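Local coordinates for protein BCL2-like 10 (Danio rerio, PDB 6FBX) that acts as a pro-survival regulator of apoptosis in the Bcl-2 family, binds the BH3 segment of Bad, and may have channel activity, at residues A[6-9]-A[10-14]. Residues are numbered along the deposited sequence; the frame is centred on the assembly and turned at random.
Sequences SCWL and REQTL
The carbonyl oxygen L9 O is gripped twice by T13: the backbone T13 N donates at 2.9 Å and the hydroxyl T13 OG1 at 2.8 Å, the two arriving from opposite faces of the carbonyl plane. With T13 OG1 set beside its own backbone N (chi1 -56°), the hydroxyl turns back to the preceding helical turn; it is also hydrogen-bonded to the indole nitrogen of W140, tying this buried side of the helix to the C-terminal region. One turn earlier, R10 N donates a hydrogen bond to S6 O at 2.8 Å, while the guanidinium of R10 leads away to a salt bridge with D124. Q12 lies over one face of W8. Q12 CG sits 3.6 Å from the centroid of the six-membered ring of W8, a CH-pi contact, and beyond the bend at chi2 (-67°) the amide stacks almost parallel to the indole, the planes 4° apart. With an alanine in place of Q12, the methylene and amide over this face of W8 are gone, and the indole would probably be freer to turn. Such i to i+4 pairing typifies an amphipathic alpha-helix, here the N-terminal helix 2-24 of the all-helical Bcl-2 fold.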
ATOM      1  N   SER A   6       9.520   3.296 -16.013  1.00 26.47           N
ATOM      2  CA  SER A   6       9.396   2.434 -14.843  1.00 25.38           C
ATOM      3  C   SER A   6      10.293   2.916 -13.712  1.00 23.57           C
ATOM      4  O   SER A   6       9.864   2.997 -12.554  1.00 26.82           O
ATOM      5  CB  SER A   6       9.726   0.992 -15.216  1.00 28.40           C
ATOM      6  OG  SER A   6       9.578   0.145 -14.090  1.00 28.76           O
ATOM      7  N   CYS A   7      11.549   3.243 -14.025  1.00 28.77           N
ATOM      8  CA  CYS A   7      12.450   3.764 -13.001  1.00 31.32           C
ATOM      9  C   CYS A   7      11.849   4.992 -12.331  1.00 30.11           C
ATOM     10  O   CYS A   7      11.853   5.112 -11.100  1.00 29.30           O
ATOM     11  CB  CYS A   7      13.809   4.100 -13.611  1.00 37.23           C
ATOM     12  SG  CYS A   7      14.767   2.662 -14.154  1.00 43.13           S
ATOM     13  N   TRP A   8      11.305   5.909 -13.128  1.00 29.01           N
ATOM     14  CA  TRP A   8      10.731   7.128 -12.569  1.00 28.65           C
ATOM     15  C   TRP A   8       9.506   6.818 -11.715  1.00 26.03           C
ATOM     16  O   TRP A   8       9.370   7.334 -10.598  1.00 26.28           O
ATOM     17  CB  TRP A   8      10.378   8.099 -13.696  1.00 30.02           C
ATOM     18  CG  TRP A   8       9.895   9.420 -13.204  1.00 30.90           C
ATOM     19  CD1 TRP A   8      10.657  10.442 -12.718  1.00 32.60           C
ATOM     20  CD2 TRP A   8       8.537   9.870 -13.150  1.00 28.72           C
ATOM     21  NE1 TRP A   8       9.857  11.501 -12.362  1.00 31.47           N
ATOM     22  CE2 TRP A   8       8.551  11.173 -12.616  1.00 29.88           C
ATOM     23  CE3 TRP A   8       7.310   9.296 -13.498  1.00 25.64           C
ATOM     24  CZ2 TRP A   8       7.386  11.912 -12.424  1.00 29.23           C
ATOM     25  CZ3 TRP A   8       6.157  10.031 -13.307  1.00 25.54           C
ATOM     26  CH2 TRP A   8       6.203  11.326 -12.773  1.00 27.53           C
ATOM     27  N   LEU A   9       8.598   5.978 -12.223  1.00 23.33           N
ATOM     28  CA  LEU A   9       7.421   5.602 -11.445  1.00 23.66           C
ATOM     29  C   LEU A   9       7.813   4.905 -10.150  1.00 23.79           C
ATOM     30  O   LEU A   9       7.180   5.111  -9.109  1.00 25.18           O
ATOM     31  CB  LEU A   9       6.506   4.695 -12.267  1.00 24.95           C
ATOM     32  CG  LEU A   9       5.763   5.348 -13.428  1.00 28.22           C
ATOM     33  CD1 LEU A   9       5.089   4.282 -14.261  1.00 31.87           C
ATOM     34  CD2 LEU A   9       4.743   6.352 -12.909  1.00 27.00           C
ATOM     35  N   ARG A  10       8.847   4.062 -10.197  1.00 23.66           N
ATOM     36  CA  ARG A  10       9.288   3.379  -8.987  1.00 25.05           C
ATOM     37  C   ARG A  10       9.770   4.381  -7.944  1.00 23.99           C
ATOM     38  O   ARG A  10       9.432   4.268  -6.760  1.00 23.84           O
ATOM     39  CB  ARG A  10      10.386   2.372  -9.331  1.00 28.60           C
ATOM     40  CG  ARG A  10      10.682   1.368  -8.226  1.00 32.89           C
ATOM     41  CD  ARG A  10      11.977   1.678  -7.494  1.00 36.00           C
ATOM     42  NE  ARG A  10      12.283   0.660  -6.491  1.00 36.14           N
ATOM     43  CZ  ARG A  10      13.276   0.740  -5.612  1.00 38.87           C
ATOM     44  NH1 ARG A  10      13.470  -0.243  -4.741  1.00 38.80           N
ATOM     45  NH2 ARG A  10      14.080   1.797  -5.598  1.00 42.07           N
ATOM     46  N   GLU A  11      10.534   5.389  -8.367  1.00 24.92           N
ATOM     47  CA  GLU A  11      11.034   6.374  -7.413  1.00 27.42           C
ATOM     48  C   GLU A  11       9.905   7.247  -6.874  1.00 25.61           C
ATOM     49  O   GLU A  11       9.877   7.559  -5.677  1.00 27.85           O
ATOM     50  CB  GLU A  11      12.116   7.236  -8.063  1.00 35.95           C
ATOM     51  CG  GLU A  11      12.778   8.215  -7.104  1.00 47.04           C
ATOM     52  CD  GLU A  11      13.283   7.541  -5.838  1.00 56.62           C
ATOM     53  OE1 GLU A  11      14.043   6.555  -5.949  1.00 61.17           O
ATOM     54  OE2 GLU A  11      12.906   7.989  -4.734  1.00 60.14           O
ATOM     55  N   GLN A  12       8.970   7.658  -7.737  1.00 25.35           N
ATOM     56  CA  GLN A  12       7.830   8.440  -7.270  1.00 23.49           C
ATOM     57  C   GLN A  12       7.013   7.656  -6.251  1.00 22.57           C
ATOM     58  O   GLN A  12       6.565   8.211  -5.238  1.00 25.19           O
ATOM     59  CB  GLN A  12       6.944   8.849  -8.448  1.00 23.22           C
ATOM     60  CG  GLN A  12       7.615   9.778  -9.443  1.00 25.50           C
ATOM     61  CD  GLN A  12       7.903  11.139  -8.853  1.00 29.29           C
ATOM     62  OE1 GLN A  12       6.986  11.898  -8.541  1.00 32.07           O
ATOM     63  NE2 GLN A  12       9.182  11.453  -8.683  1.00 31.07           N
ATOM     64  N   THR A  13       6.803   6.365  -6.510  1.00 21.93           N
ATOM     65  CA  THR A  13       6.043   5.528  -5.589  1.00 20.37           C
ATOM     66  C   THR A  13       6.802   5.317  -4.284  1.00 22.37           C
ATOM     67  O   THR A  13       6.201   5.322  -3.204  1.00 22.68           O
ATOM     68  CB  THR A  13       5.725   4.186  -6.250  1.00 20.99           C
ATOM     69  OG1 THR A  13       5.025   4.412  -7.481  1.00 23.34           O
ATOM     70  CG2 THR A  13       4.870   3.316  -5.339  1.00 21.34           C
ATOM     71  N   LEU A  14       8.121   5.128  -4.362  1.00 23.41           N
ATOM     72  CA  LEU A  14       8.913   4.929  -3.154  1.00 23.25           C
ATOM     73  C   LEU A  14       8.794   6.129  -2.223  1.00 24.93           C
ATOM     74  O   LEU A  14       8.576   5.975  -1.016  1.00 25.63           O
ATOM     75  CB  LEU A  14      10.375   4.674  -3.525  1.00 24.52           C
ATOM     76  CG  LEU A  14      11.335   4.385  -2.367  1.00 28.58           C
ATOM     77  CD1 LEU A  14      10.943   3.111  -1.629  1.00 31.99           C
ATOM     78  CD2 LEU A  14      12.759   4.293  -2.874  1.00 30.24           C
TER